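Local coordinates for cellulase (PDB 5HOS), which probably hydrolyses internal beta-1,4-glucosidic bonds of cellulose, as an endo-beta-1,4-glucanase of glycoside hydrolase family 5, at residues R72-W77 / D113-A118; E78-R83 / N136-R141; V152-M157 / N186-P191. One frame throughout, in Å; residues are numbered along the deposited sequence. Where two conformers were deposited one is given.

Contact 1: residues R72-W77 / D113-A118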
loop_
_atom_site.group_PDB
_atom_site.type_symbol
_atom_site.label_atom_id
_atom_site.label_comp_id
_atom_site.label_asym_id
_atom_site.label_seq_id
_atom_site.Cartn_x
_atom_site.Cartn_y
_atom_site.Cartn_z
ATOM N N ARG A 72 -0.557 -6.856 -0.640
ATOM C CA ARG A 72 -0.112 -5.785 0.238
ATOM C C ARG A 72 -0.530 -6.199 1.629
ATOM O O ARG A 72 -1.713 -6.509 1.870
ATOM C CB ARG A 72 -0.689 -4.424 -0.156
ATOM C CG ARG A 72 -0.226 -3.253 0.709
ATOM C CD ARG A 72 -0.490 -1.946 -0.015
ATOM N NE ARG A 72 -0.143 -0.721 0.701
ATOM C CZ ARG A 72 -0.964 0.002 1.474
ATOM N NH1 ARG A 72 -2.218 -0.386 1.728
ATOM N NH2 ARG A 72 -0.522 1.138 2.005
ATOM N N LEU A 73 0.445 -6.226 2.530
ATOM C CA LEU A 73 0.242 -6.706 3.891
ATOM C C LEU A 73 0.438 -5.582 4.908
ATOM O O LEU A 73 1.570 -5.266 5.276
ATOM C CB LEU A 73 1.210 -7.854 4.164
ATOM C CG LEU A 73 1.063 -8.569 5.503
ATOM C CD1 LEU A 73 -0.171 -9.456 5.488
ATOM C CD2 LEU A 73 2.322 -9.367 5.812
ATOM N N PRO A 74 -0.671 -4.967 5.360
ATOM C CA PRO A 74 -0.585 -3.989 6.421
ATOM C C PRO A 74 -0.138 -4.620 7.738
ATOM O O PRO A 74 -0.685 -5.654 8.141
ATOM C CB PRO A 74 -2.026 -3.491 6.559
ATOM C CG PRO A 74 -2.649 -3.728 5.248
ATOM C CD PRO A 74 -2.044 -5.033 4.813
ATOM N N ILE A 75 0.862 -4.003 8.366
ATOM C CA ILE A 75 1.328 -4.365 9.701
ATOM C C ILE A 75 1.416 -3.100 10.534
ATOM O O ILE A 75 1.520 -2.003 9.978
ATOM C CB ILE A 75 2.679 -5.112 9.678
ATOM C CG1 ILE A 75 3.835 -4.242 9.152
ATOM C CG2 ILE A 75 2.558 -6.365 8.829
ATOM C CD1 ILE A 75 4.612 -3.491 10.206
ATOM N N LEU A 76 1.343 -3.254 11.857
ATOM C CA LEU A 76 1.460 -2.125 12.777
ATOM C C LEU A 76 2.880 -1.970 13.250
ATOM O O LEU A 76 3.440 -2.907 13.822
ATOM C CB LEU A 76 0.591 -2.317 14.021
ATOM C CG LEU A 76 -0.811 -1.744 14.107
ATOM C CD1 LEU A 76 -1.220 -1.749 15.574
ATOM C CD2 LEU A 76 -0.929 -0.345 13.532
ATOM N N TRP A 77 3.443 -0.780 13.060
ATOM C CA TRP A 77 4.805 -0.462 13.515
ATOM C C TRP A 77 5.025 -0.925 14.966
ATOM O O TRP A 77 6.007 -1.592 15.270
ATOM C CB TRP A 77 5.051 1.050 13.400
ATOM C CG TRP A 77 6.469 1.529 13.621
ATOM C CD1 TRP A 77 7.535 0.823 14.115
ATOM C CD2 TRP A 77 6.949 2.855 13.401
ATOM N NE1 TRP A 77 8.641 1.621 14.197
ATOM C CE2 TRP A 77 8.310 2.878 13.771
ATOM C CE3 TRP A 77 6.355 4.033 12.927
ATOM C CZ2 TRP A 77 9.101 4.033 13.666
ATOM C CZ3 TRP A 77 7.150 5.194 12.828
ATOM C CH2 TRP A 77 8.496 5.180 13.199
ATOM N N ASP A 113 3.634 -3.256 4.385
ATOM C CA ASP A 113 3.063 -1.905 4.522
ATOM C C ASP A 113 3.050 -1.546 5.996
ATOM O O ASP A 113 2.246 -2.079 6.761
ATOM C CB ASP A 113 1.644 -1.871 3.895
ATOM C CG ASP A 113 0.690 -0.846 4.541
ATOM O OD1 ASP A 113 1.126 0.237 4.990
ATOM O OD2 ASP A 113 -0.526 -1.147 4.587
ATOM N N VAL A 114 3.929 -0.629 6.384
ATOM C CA VAL A 114 3.945 -0.107 7.749
ATOM C C VAL A 114 2.746 0.845 7.809
ATOM O O VAL A 114 2.802 1.959 7.285
ATOM C CB VAL A 114 5.270 0.609 8.073
ATOM C CG1 VAL A 114 5.247 1.184 9.484
ATOM C CG2 VAL A 114 6.441 -0.357 7.908
ATOM N N HIS A 115 1.668 0.375 8.441
ATOM C CA HIS A 115 0.338 0.951 8.269
ATOM C C HIS A 115 0.037 1.951 9.370
ATOM O O HIS A 115 -0.886 1.766 10.160
ATOM C CB HIS A 115 -0.714 -0.164 8.205
ATOM C CG HIS A 115 -2.006 0.245 7.562
ATOM N ND1 HIS A 115 -2.230 0.142 6.207
ATOM C CD2 HIS A 115 -3.159 0.716 8.094
ATOM C CE1 HIS A 115 -3.456 0.544 5.928
ATOM N NE2 HIS A 115 -4.040 0.900 7.056
ATOM N N ASN A 116 0.810 3.035 9.388
ATOM C CA ASN A 116 0.918 3.891 10.575
ATOM C C ASN A 116 0.635 5.392 10.460
ATOM O O ASN A 116 0.744 6.099 11.454
ATOM C CB ASN A 116 2.277 3.650 11.228
ATOM C CG ASN A 116 2.199 2.578 12.274
ATOM O OD1 ASN A 116 2.078 1.398 11.942
ATOM N ND2 ASN A 116 2.193 2.979 13.549
ATOM N N TYR A 117 0.263 5.877 9.278
ATOM C CA TYR A 117 -0.132 7.280 9.114
ATOM C C TYR A 117 0.951 8.259 9.605
ATOM O O TYR A 117 0.646 9.347 10.078
ATOM C CB TYR A 117 -1.495 7.528 9.791
ATOM C CG TYR A 117 -2.551 6.543 9.359
ATOM C CD1 TYR A 117 -3.298 6.762 8.210
ATOM C CD2 TYR A 117 -2.774 5.361 10.072
ATOM C CE1 TYR A 117 -4.253 5.847 7.788
ATOM C CE2 TYR A 117 -3.722 4.438 9.658
ATOM C CZ TYR A 117 -4.467 4.692 8.520
ATOM O OH TYR A 117 -5.412 3.786 8.101
ATOM N N ALA A 118 2.212 7.851 9.445
ATOM C CA ALA A 118 3.401 8.599 9.869
ATOM C C ALA A 118 3.443 8.903 11.373
ATOM O O ALA A 118 4.021 9.904 11.791
ATOM C CB ALA A 118 3.576 9.868 9.038
#
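Asn116 reaches across to the start of helix 77-80, where its OD1 takes the Trp77 N-H in a nearly straight bond (2.8 Å, 170° at the hydrogen), although the donor is tilted from the carbonyl plane. An asparagine suits this place because its other end can donate: ND2 bonds to Glu78 and to the Lys119 carbonyl, which should fix the amide's rotation.

The same two segments are joined by a parallel strand ladder. Asp113 N donates to Leu73 O at 3.0 Å, Ile75 N to Asp113 O at 2.9 Å, and His115 N to Ile75 O at 2.8 Å. Pro74 lacks an N-H, but fits because the rungs use its neighbours.

Asp113 points its carboxylate into the barrel. Its OD2 lies over one face of the Arg72 guanidinium, 3.4 Å from NH1, with the planes only 12° apart; no N-H points at it. Arg72 gets there on an extended chain, CG anti to the backbone N (chi1 -178°), and its NH1 and NH2 pair with Asn33, Asn158, Glu227 and Glu271. OD2 also accepts His115 ND1 through its syn lone pair, at 2.7 Å. Pro74 lies alongside His115, CB 3.7 Å from ND1.

These are neighbouring staves of a (beta/alpha)8 barrel near their C-terminal ends, consistent with the active-site region of family 5 enzymes. On the outward face Val114 CG1 touches Trp77 CB at 3.9 Å, and helix 132-145 covers it with Leu138 and Trp139; on the inward face Trp304 of strand 298-306 meets Arg72 and Pro74.

Contact 2: residues E78-R83 / N136-R141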
loop_
_atom_site.group_PDB
_atom_site.type_symbol
_atom_site.label_atom_id
_atom_site.label_comp_id
_atom_site.label_asym_id
_atom_site.label_seq_id
_atom_site.Cartn_x
_atom_site.Cartn_y
_atom_site.Cartn_z
ATOM N N GLU A 78 4.085 -0.591 15.843
ATOM C CA GLU A 78 4.249 -0.842 17.271
ATOM C C GLU A 78 4.231 -2.323 17.635
ATOM O O GLU A 78 4.817 -2.716 18.654
ATOM C CB GLU A 78 3.179 -0.100 18.075
ATOM C CG GLU A 78 3.278 1.416 17.938
ATOM C CD GLU A 78 2.478 2.004 16.785
ATOM O OE1 GLU A 78 1.947 1.259 15.927
ATOM O OE2 GLU A 78 2.391 3.249 16.734
ATOM N N ARG A 79 3.561 -3.137 16.825
ATOM C CA ARG A 79 3.595 -4.591 16.998
ATOM C C ARG A 79 4.924 -5.179 16.524
ATOM O O ARG A 79 5.454 -6.091 17.141
ATOM C CB ARG A 79 2.431 -5.246 16.269
ATOM C CG ARG A 79 1.085 -4.844 16.851
ATOM C CD ARG A 79 -0.062 -5.665 16.304
ATOM N NE ARG A 79 -1.278 -5.367 17.074
ATOM C CZ ARG A 79 -2.480 -5.064 16.588
ATOM N NH1 ARG A 79 -2.743 -5.053 15.280
ATOM N NH2 ARG A 79 -3.468 -4.802 17.450
ATOM N N LEU A 80 5.452 -4.659 15.425
ATOM C CA LEU A 80 6.735 -5.122 14.903
ATOM C C LEU A 80 7.947 -4.589 15.679
ATOM O O LEU A 80 8.941 -5.301 15.813
ATOM C CB LEU A 80 6.860 -4.784 13.423
ATOM C CG LEU A 80 8.146 -5.259 12.728
ATOM C CD1 LEU A 80 8.319 -6.768 12.807
ATOM C CD2 LEU A 80 8.140 -4.797 11.289
ATOM N N GLN A 81 7.874 -3.346 16.159
ATOM C CA GLN A 81 8.967 -2.716 16.898
ATOM C C GLN A 81 8.391 -1.953 18.086
ATOM O O GLN A 81 8.114 -0.761 17.981
ATOM C CB GLN A 81 9.783 -1.799 15.996
ATOM C CG GLN A 81 11.067 -1.311 16.651
ATOM C CD GLN A 81 11.820 -0.308 15.810
ATOM O OE1 GLN A 81 11.215 0.511 15.117
ATOM N NE2 GLN A 81 13.147 -0.349 15.878
ATOM N N PRO A 82 8.199 -2.649 19.220
ATOM C CA PRO A 82 7.515 -2.038 20.376
ATOM C C PRO A 82 8.231 -0.858 21.054
ATOM O O PRO A 82 7.577 -0.085 21.751
ATOM C CB PRO A 82 7.360 -3.218 21.349
ATOM C CG PRO A 82 7.375 -4.428 20.482
ATOM C CD PRO A 82 8.370 -4.103 19.402
ATOM N N ARG A 83 9.544 -0.722 20.854
ATOM C CA ARG A 83 10.326 0.365 21.437
ATOM C C ARG A 83 11.147 1.065 20.380
ATOM O O ARG A 83 11.727 0.409 19.515
ATOM C CB ARG A 83 11.263 -0.174 22.522
ATOM C CG ARG A 83 10.524 -0.714 23.728
ATOM C CD ARG A 83 11.479 -1.222 24.799
ATOM N NE ARG A 83 10.726 -1.757 25.931
ATOM C CZ ARG A 83 10.205 -1.041 26.931
ATOM N NH1 ARG A 83 10.339 0.288 26.992
ATOM N NH2 ARG A 83 9.531 -1.668 27.895
ATOM N N ASN A 136 14.045 5.823 10.567
ATOM C CA ASN A 136 15.207 5.218 9.912
ATOM C C ASN A 136 15.566 3.854 10.501
ATOM O O ASN A 136 15.888 2.923 9.765
ATOM C CB ASN A 136 16.446 6.113 10.025
ATOM C CG ASN A 136 16.390 7.345 9.140
ATOM O OD1 ASN A 136 15.546 7.475 8.253
ATOM N ND2 ASN A 136 17.317 8.266 9.383
ATOM N N ASP A 137 15.522 3.745 11.829
ATOM C CA ASP A 137 15.919 2.505 12.487
ATOM C C ASP A 137 14.973 1.354 12.160
ATOM O O ASP A 137 15.430 0.240 11.947
ATOM C CB ASP A 137 16.022 2.675 13.993
ATOM C CG ASP A 137 16.564 1.446 14.658
ATOM O OD1 ASP A 137 17.780 1.199 14.526
ATOM O OD2 ASP A 137 15.766 0.701 15.266
ATOM N N LEU A 138 13.661 1.619 12.129
ATOM C CA LEU A 138 12.704 0.594 11.671
ATOM C C LEU A 138 13.107 0.054 10.306
ATOM O O LEU A 138 13.233 -1.160 10.121
ATOM C CB LEU A 138 11.276 1.149 11.577
ATOM C CG LEU A 138 10.221 0.239 10.918
ATOM C CD1 LEU A 138 9.970 -1.009 11.740
ATOM C CD2 LEU A 138 8.921 0.987 10.671
ATOM N N TRP A 139 13.287 0.963 9.351
ATOM C CA TRP A 139 13.565 0.560 7.967
ATOM C C TRP A 139 14.947 -0.052 7.766
ATOM O O TRP A 139 15.098 -0.905 6.899
ATOM C CB TRP A 139 13.247 1.673 6.955
ATOM C CG TRP A 139 11.791 1.609 6.600
ATOM C CD1 TRP A 139 10.829 2.526 6.888
ATOM C CD2 TRP A 139 11.126 0.506 5.976
ATOM N NE1 TRP A 139 9.609 2.080 6.456
ATOM C CE2 TRP A 139 9.757 0.836 5.898
ATOM C CE3 TRP A 139 11.554 -0.729 5.471
ATOM C CZ2 TRP A 139 8.811 -0.016 5.307
ATOM C CZ3 TRP A 139 10.612 -1.586 4.888
ATOM C CH2 TRP A 139 9.253 -1.224 4.817
ATOM N N ARG A 140 15.933 0.361 8.563
ATOM C CA ARG A 140 17.234 -0.315 8.570
ATOM C C ARG A 140 17.057 -1.790 8.929
ATOM O O ARG A 140 17.550 -2.675 8.224
ATOM C CB ARG A 140 18.200 0.343 9.565
ATOM C CG ARG A 140 19.624 -0.204 9.507
ATOM C CD ARG A 140 20.536 0.438 10.543
ATOM N NE ARG A 140 20.002 0.305 11.899
ATOM C CZ ARG A 140 20.069 -0.787 12.666
ATOM N NH1 ARG A 140 20.662 -1.906 12.244
ATOM N NH2 ARG A 140 19.532 -0.761 13.879
ATOM N N ARG A 141 16.334 -2.038 10.018
ATOM C CA ARG A 141 16.107 -3.398 10.517
ATOM C C ARG A 141 15.259 -4.242 9.573
ATOM O O ARG A 141 15.553 -5.407 9.376
ATOM C CB ARG A 141 15.483 -3.360 11.912
ATOM C CG ARG A 141 16.414 -2.774 12.967
ATOM C CD ARG A 141 15.719 -2.674 14.309
ATOM N NE ARG A 141 16.533 -2.034 15.351
ATOM C CZ ARG A 141 17.465 -2.636 16.092
ATOM N NH1 ARG A 141 17.773 -3.922 15.931
ATOM N NH2 ARG A 141 18.110 -1.928 17.013
#
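Gln81 and Asp137 make the hydrogen bond that joins the two segments: NE2 of Gln81 approaches OD2 of Asp137 at 2.9 Å. The carboxylate oxygen lies in the amide plane and is met nearly head-on along its C-O bond, yet the bond is bent, with 133° at the hydrogen. Amide and carboxylate are nearly coplanar. The glutamine chain is extended, CG standing opposite the backbone N (chi1 -170°) and CD continuing the line (chi2 -175°), which gives it the length to span from the end of helix 77-80 to helix 132-145. Its amide works at both ends, for NE2 also bonds to Gly86 O and OE1 accepts the indole N-H of Trp77, while OE1 also lies 3.6 Å from Leu138 CB. A glutamine suits the place because its amide both donates and accepts.

Charge pairing takes place within helix 132-145. Arg141 NE gives a hydrogen-bonded salt bridge to Asp137 OD2 at 2.8 Å, one helical turn along, so that this oxygen accepts two donors. The oxygen lies in the guanidinium plane, on the NE edge. The positive group probably helps keep Asp137 ionised, and Arg141 itself has a second acidic partner in Glu87. Its CD also passes 3.8 Å from Gln81 NE2, the amide and guanidinium being steeply inclined to each other.

Apolar packing is slight. Leu80 CD2 meets Leu138 CD1 at 4.2 Å; the two leucines touch beside the glutamine, Leu138 also packing on Val114 and Leu80 on helix 90-105.

The arrangement belongs to a (beta/alpha)8 barrel: it ties the short helix in the connection after strand 70-75 to helix 132-145 of the outer layer, which leads into strand 152-155.

Contact 3: residues V152-M157 / N186-P191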
loop_
_atom_site.group_PDB
_atom_site.type_symbol
_atom_site.label_atom_id
_atom_site.label_comp_id
_atom_site.label_asym_id
_atom_site.label_seq_id
_atom_site.Cartn_x
_atom_site.Cartn_y
_atom_site.Cartn_z
ATOM N N VAL A 152 9.943 -9.379 -1.766
ATOM C CA VAL A 152 9.533 -8.445 -0.721
ATOM C C VAL A 152 9.708 -7.011 -1.188
ATOM O O VAL A 152 10.798 -6.611 -1.612
ATOM C CB VAL A 152 10.322 -8.677 0.580
ATOM C CG1 VAL A 152 9.784 -7.812 1.711
ATOM C CG2 VAL A 152 10.245 -10.147 0.978
ATOM N N ILE A 153 8.618 -6.253 -1.100
ATOM C CA ILE A 153 8.570 -4.850 -1.484
ATOM C C ILE A 153 8.364 -4.025 -0.211
ATOM O O ILE A 153 7.583 -4.400 0.673
ATOM C CB ILE A 153 7.435 -4.603 -2.502
ATOM C CG1 ILE A 153 7.664 -5.423 -3.781
ATOM C CG2 ILE A 153 7.291 -3.118 -2.834
ATOM C CD1 ILE A 153 6.416 -5.604 -4.625
ATOM N N PHE A 154 9.072 -2.907 -0.120
ATOM C CA PHE A 154 9.057 -2.070 1.072
ATOM C C PHE A 154 8.068 -0.913 0.933
ATOM O O PHE A 154 8.326 0.044 0.221
ATOM C CB PHE A 154 10.475 -1.551 1.356
ATOM C CG PHE A 154 11.501 -2.632 1.654
ATOM C CD1 PHE A 154 11.141 -3.893 2.114
ATOM C CD2 PHE A 154 12.856 -2.351 1.508
ATOM C CE1 PHE A 154 12.098 -4.847 2.417
ATOM C CE2 PHE A 154 13.818 -3.304 1.797
ATOM C CZ PHE A 154 13.443 -4.554 2.244
ATOM N N GLY A 155 6.928 -1.023 1.612
ATOM C CA GLY A 155 5.924 0.052 1.672
ATOM C C GLY A 155 6.225 0.968 2.843
ATOM O O GLY A 155 5.774 0.717 3.959
ATOM N N LEU A 156 6.975 2.038 2.587
ATOM C CA LEU A 156 7.522 2.899 3.657
ATOM C C LEU A 156 6.521 3.305 4.739
ATOM O O LEU A 156 6.817 3.207 5.926
ATOM C CB LEU A 156 8.140 4.165 3.078
ATOM C CG LEU A 156 9.385 4.037 2.197
ATOM C CD1 LEU A 156 9.815 5.444 1.807
ATOM C CD2 LEU A 156 10.497 3.299 2.918
ATOM N N MET A 157 5.352 3.772 4.328
ATOM C CA MET A 157 4.367 4.267 5.294
ATOM C C MET A 157 2.997 4.404 4.676
ATOM O O MET A 157 2.863 5.011 3.632
ATOM C CB MET A 157 4.789 5.653 5.812
ATOM C CG MET A 157 3.871 6.251 6.887
ATOM S SD MET A 157 3.688 5.173 8.317
ATOM C CE MET A 157 5.386 4.956 8.832
ATOM N N ASN A 186 15.741 -4.068 -2.807
ATOM C CA ASN A 186 14.306 -4.206 -2.961
ATOM C C ASN A 186 13.639 -2.974 -3.549
ATOM O O ASN A 186 14.110 -1.845 -3.386
ATOM C CB ASN A 186 13.640 -4.468 -1.613
ATOM C CG ASN A 186 14.316 -5.575 -0.825
ATOM O OD1 ASN A 186 15.478 -5.440 -0.435
ATOM N ND2 ASN A 186 13.604 -6.634 -0.565
ATOM N N LEU A 187 12.514 -3.209 -4.201
ATOM C CA LEU A 187 11.654 -2.134 -4.625
ATOM C C LEU A 187 11.088 -1.429 -3.398
ATOM O O LEU A 187 10.652 -2.091 -2.442
ATOM C CB LEU A 187 10.518 -2.678 -5.461
ATOM C CG LEU A 187 9.417 -1.697 -5.829
ATOM C CD1 LEU A 187 9.929 -0.652 -6.816
ATOM C CD2 LEU A 187 8.224 -2.467 -6.351
ATOM N N ILE A 188 11.090 -0.097 -3.451
ATOM C CA ILE A 188 10.520 0.730 -2.401
ATOM C C ILE A 188 9.318 1.496 -2.952
ATOM O O ILE A 188 9.401 2.094 -4.001
ATOM C CB ILE A 188 11.547 1.739 -1.825
ATOM C CG1 ILE A 188 12.739 1.005 -1.210
ATOM C CG2 ILE A 188 10.879 2.628 -0.774
ATOM C CD1 ILE A 188 13.932 1.892 -0.929
ATOM N N LEU A 189 8.205 1.487 -2.213
ATOM C CA LEU A 189 7.043 2.302 -2.529
ATOM C C LEU A 189 7.016 3.511 -1.590
ATOM O O LEU A 189 6.994 3.356 -0.355
ATOM C CB LEU A 189 5.757 1.483 -2.412
ATOM C CG LEU A 189 5.658 0.216 -3.269
ATOM C CD1 LEU A 189 4.302 -0.435 -3.069
ATOM C CD2 LEU A 189 5.906 0.482 -4.741
ATOM N N VAL A 190 7.026 4.702 -2.192
ATOM C CA VAL A 190 7.201 5.982 -1.482
ATOM C C VAL A 190 5.910 6.788 -1.605
ATOM O O VAL A 190 5.538 7.197 -2.708
ATOM C CB VAL A 190 8.344 6.816 -2.103
ATOM C CG1 VAL A 190 8.635 8.046 -1.249
ATOM C CG2 VAL A 190 9.601 5.974 -2.256
ATOM N N PRO A 191 5.197 7.005 -0.492
ATOM C CA PRO A 191 3.974 7.793 -0.556
ATOM C C PRO A 191 4.269 9.288 -0.419
ATOM O O PRO A 191 5.332 9.664 0.064
ATOM C CB PRO A 191 3.217 7.318 0.671
ATOM C CG PRO A 191 4.308 7.087 1.671
ATOM C CD PRO A 191 5.531 6.649 0.897
HETATM O O HOH W 1 11.486 -5.962 -4.233
HETATM O O HOH W 2 4.518 3.373 1.350
#
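Leu156 lays its branch point against Ile188, CG to CG2 at 3.6 Å, while its CD1 runs beside Val190. With Phe154, these residues make up the outward side of the two strands. On the inward side, Ile153 CG2 touches two leucines, 3.7 Å from Leu187 CD2 and 3.7 Å from Leu189 CG; the methyl comes into this place because CG2 lies anti to the backbone N while CG1 lies beside that nitrogen (chi1 -61°). Gly155 pairs with Leu189 and adds no side chain on that inward face.

Near the beginning of the strands the ring of Phe154 stacks on the Asn186 amide, their planes 22° apart. Asn186 CB makes a CH-pi contact over the ring face, 3.9 Å from the centroid. The amide is held flat there by its polar bonds: ND2 donates to Val152 O almost straight (3.0 Å, 174°) and to Phe146 O, and OD1 accepts from Ser148 N.

The backbones run parallel and bond by turns: Phe154 N to Leu187 O at 2.9 Å, Leu189 N to Phe154 O at 2.8 Å, and a longer link from Leu156 N to Leu189 O. One water bridges Val152 O and Leu187 N at the start of the ladder, and another lies between Met157 N and Leu189 O toward its end.

Both strands belong to one beta-alpha-beta unit. Its helix 165-181 covers Leu156 with Ser175 and Ile179, Trp139 of helix 132-145 meets the Phe154 ring, and strands 109-114 and 224-231 flank the pair in the barrel.

How the contacts relate
All three contacts belong to one closed, eight-stranded parallel barrel. Contact 1 joins strands 70-75 and 109-114, contact 3 joins strands 152-155 and 188-191, and strands 109-114 and 152-155 are neighbours, so the four form consecutive staves. The centres of contacts 1 and 3 are about 11 Å apart, and Met157 SD packs against Asn116. Contact 2 lies farther out, about 11 Å from contact 1 and 15 Å from contact 3. Its segments alternate with those of contact 1 along the chain; contact 3 follows both. Trp139 NE1 probably bonds to Leu156 O, linking outer layer to barrel wall. Family 5 active sites lie at the C-terminal strand ends, so contact 1 and the end of contact 3 probably border the substrate cleft.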